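Yeast glycogen phosphorylase (Saccharomyces cerevisiae, PDB 1YGP) is a glycogen phosphorylase of the GT-B clan, a two-chain assembly that carries pyridoxal-5'-phosphate. Local coordinates at residues Y661-C673 against E799-I811. Residues are numbered along the deposited sequence; the frame is centred on the assembly and turned at random.
Sequences YYMAKLIIKLINC and ENPNEFKPLVDSI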
ATOM      1  N   TYR A 661      29.931  -6.704   6.806  1.00 20.29           N
ATOM      2  CA  TYR A 661      31.152  -6.303   7.431  1.00 18.15           C
ATOM      3  C   TYR A 661      31.355  -7.326   8.535  1.00 20.52           C
ATOM      4  O   TYR A 661      30.897  -7.144   9.666  1.00 24.96           O
ATOM      5  CB  TYR A 661      30.947  -4.864   7.913  1.00 16.78           C
ATOM      6  CG  TYR A 661      32.178  -4.160   8.472  1.00 15.55           C
ATOM      7  CD1 TYR A 661      33.411  -4.800   8.604  1.00 13.17           C
ATOM      8  CD2 TYR A 661      32.048  -2.845   8.893  1.00 16.99           C
ATOM      9  CE1 TYR A 661      34.500  -4.142   9.150  1.00 12.85           C
ATOM     10  CE2 TYR A 661      33.135  -2.181   9.444  1.00 13.65           C
ATOM     11  CZ  TYR A 661      34.352  -2.839   9.566  1.00 12.92           C
ATOM     12  OH  TYR A 661      35.433  -2.177  10.107  1.00 18.28           O
ATOM     13  N   TYR A 662      32.096  -8.393   8.222  1.00 20.13           N
ATOM     14  CA  TYR A 662      32.338  -9.457   9.179  1.00 23.54           C
ATOM     15  C   TYR A 662      32.871  -9.004  10.531  1.00 25.10           C
ATOM     16  O   TYR A 662      32.339  -9.400  11.576  1.00 27.86           O
ATOM     17  CB  TYR A 662      33.317 -10.491   8.613  1.00 29.55           C
ATOM     18  CG  TYR A 662      33.570 -11.660   9.577  1.00 36.54           C
ATOM     19  CD1 TYR A 662      32.508 -12.484   9.977  1.00 38.65           C
ATOM     20  CD2 TYR A 662      34.862 -11.884  10.085  1.00 38.22           C
ATOM     21  CE1 TYR A 662      32.738 -13.525  10.884  1.00 43.61           C
ATOM     22  CE2 TYR A 662      35.094 -12.923  10.992  1.00 41.78           C
ATOM     23  CZ  TYR A 662      34.028 -13.744  11.390  1.00 43.19           C
ATOM     24  OH  TYR A 662      34.237 -14.777  12.293  1.00 37.50           O
ATOM     25  N   MET A 663      33.923  -8.184  10.532  1.00 22.70           N
ATOM     26  CA  MET A 663      34.509  -7.734  11.784  1.00 19.71           C
ATOM     27  C   MET A 663      33.510  -6.901  12.581  1.00 18.44           C
ATOM     28  O   MET A 663      33.431  -7.055  13.804  1.00 17.71           O
ATOM     29  CB  MET A 663      35.761  -6.917  11.500  1.00 19.05           C
ATOM     30  CG  MET A 663      36.761  -6.941  12.654  1.00 22.11           C
ATOM     31  SD  MET A 663      37.509  -8.558  12.995  1.00 22.18           S
ATOM     32  CE  MET A 663      38.348  -8.824  11.462  1.00 12.08           C
ATOM     33  N   ALA A 664      32.670  -6.077  11.939  1.00 15.53           N
ATOM     34  CA  ALA A 664      31.722  -5.278  12.702  1.00 16.56           C
ATOM     35  C   ALA A 664      30.675  -6.200  13.317  1.00 16.81           C
ATOM     36  O   ALA A 664      30.344  -6.108  14.505  1.00 17.58           O
ATOM     37  CB  ALA A 664      31.059  -4.288  11.795  1.00 10.87           C
ATOM     38  N   LYS A 665      30.216  -7.186  12.550  1.00 17.85           N
ATOM     39  CA  LYS A 665      29.318  -8.177  13.100  1.00 19.01           C
ATOM     40  C   LYS A 665      29.986  -8.976  14.222  1.00 18.73           C
ATOM     41  O   LYS A 665      29.292  -9.332  15.185  1.00 21.92           O
ATOM     42  CB  LYS A 665      28.846  -9.083  11.974  1.00 15.16           C
ATOM     43  CG  LYS A 665      27.593  -8.503  11.351  1.00 16.01           C
ATOM     44  CD  LYS A 665      27.268  -9.179  10.037  1.00 20.87           C
ATOM     45  CE  LYS A 665      25.851  -8.820   9.643  1.00 24.26           C
ATOM     46  NZ  LYS A 665      25.310  -9.774   8.678  1.00 29.18           N
ATOM     47  N   LEU A 666      31.300  -9.230  14.207  1.00 17.19           N
ATOM     48  CA  LEU A 666      31.950  -9.917  15.323  1.00 16.94           C
ATOM     49  C   LEU A 666      31.883  -9.048  16.547  1.00 17.27           C
ATOM     50  O   LEU A 666      31.613  -9.568  17.634  1.00 17.97           O
ATOM     51  CB  LEU A 666      33.440 -10.198  15.144  1.00 16.06           C
ATOM     52  CG  LEU A 666      33.902 -11.518  14.572  1.00 24.91           C
ATOM     53  CD1 LEU A 666      35.421 -11.558  14.512  1.00 24.88           C
ATOM     54  CD2 LEU A 666      33.384 -12.646  15.454  1.00 28.08           C
ATOM     55  N   ILE A 667      32.065  -7.729  16.378  1.00 14.85           N
ATOM     56  CA  ILE A 667      32.110  -6.860  17.528  1.00 14.59           C
ATOM     57  C   ILE A 667      30.751  -6.859  18.213  1.00 20.23           C
ATOM     58  O   ILE A 667      30.691  -6.878  19.454  1.00 24.47           O
ATOM     59  CB  ILE A 667      32.545  -5.456  17.084  1.00 10.98           C
ATOM     60  CG1 ILE A 667      34.006  -5.536  16.631  1.00  7.66           C
ATOM     61  CG2 ILE A 667      32.396  -4.453  18.234  1.00 11.66           C
ATOM     62  CD1 ILE A 667      34.661  -4.232  16.119  1.00  7.97           C
ATOM     63  N   ILE A 668      29.652  -6.947  17.453  1.00 18.13           N
ATOM     64  CA  ILE A 668      28.339  -7.017  18.079  1.00 11.31           C
ATOM     65  C   ILE A 668      28.246  -8.310  18.870  1.00 11.86           C
ATOM     66  O   ILE A 668      27.777  -8.238  20.007  1.00 17.70           O
ATOM     67  CB  ILE A 668      27.238  -6.927  16.999  1.00  6.28           C
ATOM     68  CG1 ILE A 668      27.266  -5.532  16.351  1.00  3.38           C
ATOM     69  CG2 ILE A 668      25.884  -7.174  17.625  1.00  2.00           C
ATOM     70  CD1 ILE A 668      26.257  -5.239  15.229  1.00  2.00           C
ATOM     71  N   LYS A 669      28.732  -9.464  18.387  1.00 11.67           N
ATOM     72  CA  LYS A 669      28.611 -10.712  19.138  1.00 12.66           C
ATOM     73  C   LYS A 669      29.427 -10.597  20.417  1.00 17.26           C
ATOM     74  O   LYS A 669      28.933 -10.911  21.507  1.00 16.97           O
ATOM     75  CB  LYS A 669      29.115 -11.911  18.324  1.00 12.73           C
ATOM     76  CG  LYS A 669      29.053 -13.280  19.012  1.00 10.42           C
ATOM     77  CD  LYS A 669      27.621 -13.518  19.458  1.00 22.96           C
ATOM     78  CE  LYS A 669      27.385 -14.682  20.418  1.00 24.95           C
ATOM     79  NZ  LYS A 669      27.565 -15.950  19.742  1.00 28.61           N
ATOM     80  N   LEU A 670      30.632 -10.040  20.299  1.00 18.13           N
ATOM     81  CA  LEU A 670      31.521  -9.879  21.426  1.00 19.17           C
ATOM     82  C   LEU A 670      30.895  -9.043  22.525  1.00 18.23           C
ATOM     83  O   LEU A 670      31.002  -9.471  23.682  1.00 20.61           O
ATOM     84  CB  LEU A 670      32.825  -9.248  20.941  1.00 23.90           C
ATOM     85  CG  LEU A 670      34.162  -9.412  21.690  1.00 24.18           C
ATOM     86  CD1 LEU A 670      34.634  -8.011  22.057  1.00 20.81           C
ATOM     87  CD2 LEU A 670      34.040 -10.350  22.897  1.00 20.20           C
ATOM     88  N   ILE A 671      30.201  -7.934  22.216  1.00 18.40           N
ATOM     89  CA  ILE A 671      29.549  -7.098  23.227  1.00 16.16           C
ATOM     90  C   ILE A 671      28.499  -7.941  23.933  1.00 19.73           C
ATOM     91  O   ILE A 671      28.428  -7.960  25.166  1.00 21.46           O
ATOM     92  CB  ILE A 671      28.865  -5.878  22.593  1.00 11.19           C
ATOM     93  CG1 ILE A 671      29.873  -4.980  21.895  1.00 16.34           C
ATOM     94  CG2 ILE A 671      28.203  -5.067  23.683  1.00 11.70           C
ATOM     95  CD1 ILE A 671      29.300  -3.914  20.915  1.00 11.22           C
ATOM     96  N   ASN A 672      27.743  -8.718  23.157  1.00 21.08           N
ATOM     97  CA  ASN A 672      26.689  -9.576  23.692  1.00 21.59           C
ATOM     98  C   ASN A 672      27.198 -10.690  24.589  1.00 16.38           C
ATOM     99  O   ASN A 672      26.590 -11.025  25.611  1.00 11.79           O
ATOM    100  CB  ASN A 672      25.887 -10.165  22.538  1.00 25.51           C
ATOM    101  CG  ASN A 672      24.973  -9.117  21.918  1.00 25.49           C
ATOM    102  OD1 ASN A 672      24.217  -8.446  22.624  1.00 20.40           O
ATOM    103  ND2 ASN A 672      24.989  -8.928  20.604  1.00 20.04           N
ATOM    104  N   CYS A 673      28.357 -11.221  24.254  1.00 11.86           N
ATOM    105  CA  CYS A 673      29.007 -12.201  25.088  1.00 17.85           C
ATOM    106  C   CYS A 673      29.477 -11.592  26.420  1.00 23.00           C
ATOM    107  O   CYS A 673      29.230 -12.136  27.517  1.00 24.19           O
ATOM    108  CB  CYS A 673      30.176 -12.773  24.326  1.00 16.58           C
ATOM    109  SG  CYS A 673      29.648 -13.684  22.849  1.00 32.90           S
ATOM    110  N   GLU A 799      31.388 -22.337  23.627  1.00 49.09           N
ATOM    111  CA  GLU A 799      30.942 -23.093  22.460  1.00 54.81           C
ATOM    112  C   GLU A 799      31.951 -23.035  21.317  1.00 55.29           C
ATOM    113  O   GLU A 799      32.129 -24.017  20.596  1.00 59.24           O
ATOM    114  CB  GLU A 799      29.639 -22.596  21.816  1.00 58.00           C
ATOM    115  CG  GLU A 799      28.616 -21.822  22.633  1.00 66.22           C
ATOM    116  CD  GLU A 799      29.056 -20.402  22.980  1.00 70.60           C
ATOM    117  OE1 GLU A 799      29.144 -19.548  22.086  1.00 72.29           O
ATOM    118  OE2 GLU A 799      29.317 -20.165  24.160  1.00 70.58           O
ATOM    119  N   ASN A 800      32.625 -21.911  21.102  1.00 52.96           N
ATOM    120  CA  ASN A 800      33.550 -21.829  19.991  1.00 50.83           C
ATOM    121  C   ASN A 800      34.758 -21.050  20.478  1.00 48.15           C
ATOM    122  O   ASN A 800      34.904 -19.854  20.196  1.00 45.34           O
ATOM    123  CB  ASN A 800      32.871 -21.124  18.804  1.00 51.24           C
ATOM    124  CG  ASN A 800      33.783 -20.891  17.602  1.00 51.52           C
ATOM    125  OD1 ASN A 800      34.980 -21.197  17.586  1.00 51.02           O
ATOM    126  ND2 ASN A 800      33.250 -20.288  16.551  1.00 52.05           N
ATOM    127  N   PRO A 801      35.695 -21.674  21.183  1.00 47.85           N
ATOM    128  CA  PRO A 801      36.734 -20.987  21.936  1.00 48.02           C
ATOM    129  C   PRO A 801      37.772 -20.290  21.068  1.00 47.67           C
ATOM    130  O   PRO A 801      38.910 -20.126  21.492  1.00 47.55           O
ATOM    131  CB  PRO A 801      37.330 -22.061  22.810  1.00 48.96           C
ATOM    132  CG  PRO A 801      36.276 -23.145  22.810  1.00 53.46           C
ATOM    133  CD  PRO A 801      35.777 -23.108  21.378  1.00 49.04           C
ATOM    134  N   ASN A 802      37.480 -19.954  19.808  1.00 44.93           N
ATOM    135  CA  ASN A 802      38.390 -19.194  18.985  1.00 41.60           C
ATOM    136  C   ASN A 802      37.592 -18.402  17.954  1.00 38.01           C
ATOM    137  O   ASN A 802      38.074 -17.989  16.900  1.00 39.22           O
ATOM    138  CB  ASN A 802      39.391 -20.164  18.329  1.00 42.84           C
ATOM    139  CG  ASN A 802      40.824 -19.749  18.661  1.00 48.63           C
ATOM    140  OD1 ASN A 802      41.633 -19.503  17.768  1.00 48.01           O
ATOM    141  ND2 ASN A 802      41.237 -19.606  19.916  1.00 51.69           N
ATOM    142  N   GLU A 803      36.336 -18.097  18.286  1.00 35.66           N
ATOM    143  CA  GLU A 803      35.470 -17.281  17.438  1.00 32.09           C
ATOM    144  C   GLU A 803      35.944 -15.839  17.278  1.00 29.84           C
ATOM    145  O   GLU A 803      35.888 -15.272  16.184  1.00 30.10           O
ATOM    146  CB  GLU A 803      34.066 -17.274  18.015  1.00 29.59           C
ATOM    147  CG  GLU A 803      33.098 -16.446  17.190  1.00 34.31           C
ATOM    148  CD  GLU A 803      31.663 -16.900  17.324  1.00 34.34           C
ATOM    149  OE1 GLU A 803      31.039 -16.603  18.339  1.00 39.52           O
ATOM    150  OE2 GLU A 803      31.176 -17.558  16.412  1.00 36.39           O
ATOM    151  N   PHE A 804      36.446 -15.241  18.369  1.00 28.16           N
ATOM    152  CA  PHE A 804      36.863 -13.841  18.382  1.00 26.36           C
ATOM    153  C   PHE A 804      38.303 -13.586  17.956  1.00 26.69           C
ATOM    154  O   PHE A 804      38.840 -12.486  18.103  1.00 25.57           O
ATOM    155  CB  PHE A 804      36.604 -13.278  19.793  1.00 21.73           C
ATOM    156  CG  PHE A 804      35.114 -13.266  20.144  1.00 19.85           C
ATOM    157  CD1 PHE A 804      34.167 -12.734  19.245  1.00 20.14           C
ATOM    158  CD2 PHE A 804      34.684 -13.815  21.352  1.00 15.20           C
ATOM    159  CE1 PHE A 804      32.803 -12.763  19.556  1.00 16.31           C
ATOM    160  CE2 PHE A 804      33.321 -13.842  21.660  1.00 11.94           C
ATOM    161  CZ  PHE A 804      32.382 -13.320  20.765  1.00 17.52           C
ATOM    162  N   LYS A 805      38.909 -14.592  17.315  1.00 29.03           N
ATOM    163  CA  LYS A 805      40.295 -14.544  16.887  1.00 26.46           C
ATOM    164  C   LYS A 805      40.589 -13.487  15.830  1.00 24.37           C
ATOM    165  O   LYS A 805      41.548 -12.756  16.061  1.00 24.36           O
ATOM    166  CB  LYS A 805      40.742 -15.905  16.345  1.00 23.14           C
ATOM    167  CG  LYS A 805      42.147 -16.193  16.811  1.00 22.21           C
ATOM    168  CD  LYS A 805      42.941 -17.178  15.977  1.00 25.69           C
ATOM    169  CE  LYS A 805      44.181 -17.640  16.739  1.00 29.30           C
ATOM    170  NZ  LYS A 805      44.935 -16.554  17.354  1.00 29.49           N
ATOM    171  N   PRO A 806      39.900 -13.274  14.702  1.00 25.38           N
ATOM    172  CA  PRO A 806      40.220 -12.226  13.726  1.00 26.45           C
ATOM    173  C   PRO A 806      40.417 -10.824  14.300  1.00 29.16           C
ATOM    174  O   PRO A 806      41.286 -10.065  13.857  1.00 30.94           O
ATOM    175  CB  PRO A 806      39.089 -12.304  12.753  1.00 23.39           C
ATOM    176  CG  PRO A 806      38.813 -13.780  12.737  1.00 28.56           C
ATOM    177  CD  PRO A 806      38.806 -14.097  14.213  1.00 25.84           C
ATOM    178  N   LEU A 807      39.643 -10.506  15.343  1.00 30.80           N
ATOM    179  CA  LEU A 807      39.738  -9.239  16.046  1.00 29.08           C
ATOM    180  C   LEU A 807      41.090  -9.166  16.761  1.00 27.79           C
ATOM    181  O   LEU A 807      41.905  -8.289  16.468  1.00 27.92           O
ATOM    182  CB  LEU A 807      38.574  -9.158  17.030  1.00 29.17           C
ATOM    183  CG  LEU A 807      38.327  -7.860  17.765  1.00 28.35           C
ATOM    184  CD1 LEU A 807      38.197  -6.720  16.761  1.00 30.29           C
ATOM    185  CD2 LEU A 807      37.062  -7.991  18.593  1.00 29.31           C
ATOM    186  N   VAL A 808      41.392 -10.128  17.637  1.00 28.13           N
ATOM    187  CA  VAL A 808      42.655 -10.201  18.373  1.00 23.28           C
ATOM    188  C   VAL A 808      43.817 -10.191  17.397  1.00 22.68           C
ATOM    189  O   VAL A 808      44.737  -9.387  17.544  1.00 26.75           O
ATOM    190  CB  VAL A 808      42.692 -11.481  19.216  1.00 20.45           C
ATOM    191  CG1 VAL A 808      43.991 -11.618  19.965  1.00 19.54           C
ATOM    192  CG2 VAL A 808      41.604 -11.407  20.242  1.00 17.27           C
ATOM    193  N   ASP A 809      43.796 -11.000  16.351  1.00 21.41           N
ATOM    194  CA  ASP A 809      44.879 -10.977  15.393  1.00 21.49           C
ATOM    195  C   ASP A 809      44.951  -9.730  14.550  1.00 20.07           C
ATOM    196  O   ASP A 809      45.994  -9.542  13.914  1.00 19.39           O
ATOM    197  CB  ASP A 809      44.802 -12.157  14.455  1.00 23.17           C
ATOM    198  CG  ASP A 809      44.913 -13.514  15.133  1.00 28.62           C
ATOM    199  OD1 ASP A 809      45.336 -13.608  16.293  1.00 27.17           O
ATOM    200  OD2 ASP A 809      44.556 -14.489  14.469  1.00 33.81           O
ATOM    201  N   SER A 810      43.958  -8.848  14.446  1.00 21.36           N
ATOM    202  CA  SER A 810      44.179  -7.647  13.656  1.00 23.79           C
ATOM    203  C   SER A 810      45.098  -6.735  14.469  1.00 25.76           C
ATOM    204  O   SER A 810      46.108  -6.254  13.930  1.00 26.51           O
ATOM    205  CB  SER A 810      42.845  -6.956  13.326  1.00 22.98           C
ATOM    206  OG  SER A 810      42.043  -6.503  14.411  1.00 25.78           O
ATOM    207  N   ILE A 811      44.856  -6.611  15.786  1.00 23.76           N
ATOM    208  CA  ILE A 811      45.672  -5.778  16.670  1.00 24.88           C
ATOM    209  C   ILE A 811      47.064  -6.367  16.831  1.00 29.00           C
ATOM    210  O   ILE A 811      48.071  -5.746  16.490  1.00 29.90           O
ATOM    211  CB  ILE A 811      45.041  -5.643  18.081  1.00 20.40           C
ATOM    212  CG1 ILE A 811      43.704  -4.980  17.977  1.00 18.67           C
ATOM    213  CG2 ILE A 811      45.923  -4.803  18.977  1.00 20.20           C
ATOM    214  CD1 ILE A 811      43.018  -4.782  19.312  1.00 19.04           C
TER
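Helix 662-678, which packs against the six-stranded parallel sheet of the C-terminal GT-B domain through strand 688-693, meets the N-terminal turn of helix 805-813 where Phe-804, at the N-cap position, and Leu-807 press on Leu-666 and Leu-670. The axes of the short segments 662-673 and 805-811 approach to 10.1 Å at a crossing angle of -113°; contact comes mainly from Glu-803 and Phe-804, leading into the second helix, and from Pro-806 and Leu-807 in its first turn. CD2 of Leu-670 stands over the centre of the Phe-804 ring, 3.8 Å from the centroid and 14° off the normal, which defines a CH-pi contact. At the ring's edge lies Cys-673 SG, 3.5 Å from Phe-804 CZ, a sulfur-aromatic approach. The Lys-669 stem, with CG anti to the backbone N (chi1 179°), runs past the same rim, CG to Phe-804 CZ 3.8 Å. Bends at chi2 and chi4 then bring Lys-669 NZ to 3.8 Å from Glu-803 OE1, a long salt bridge; Tyr-204 OH adds weak hydrogen bonds to both residues. Met-663 curls at chi2 and chi3 and sets SD 3.7 Å from Leu-807 N, while its CE meets Pro-806 CB at 3.8 Å. Leu-670 CD1 and Leu-807 CD2, 4.2 Å apart, extend the apolar seam. Resting on strand 688-693 and covered by the start of helix 805-813, helix 662-678 belongs to the flanking helical layer of a Rossmann-like GT-B domain.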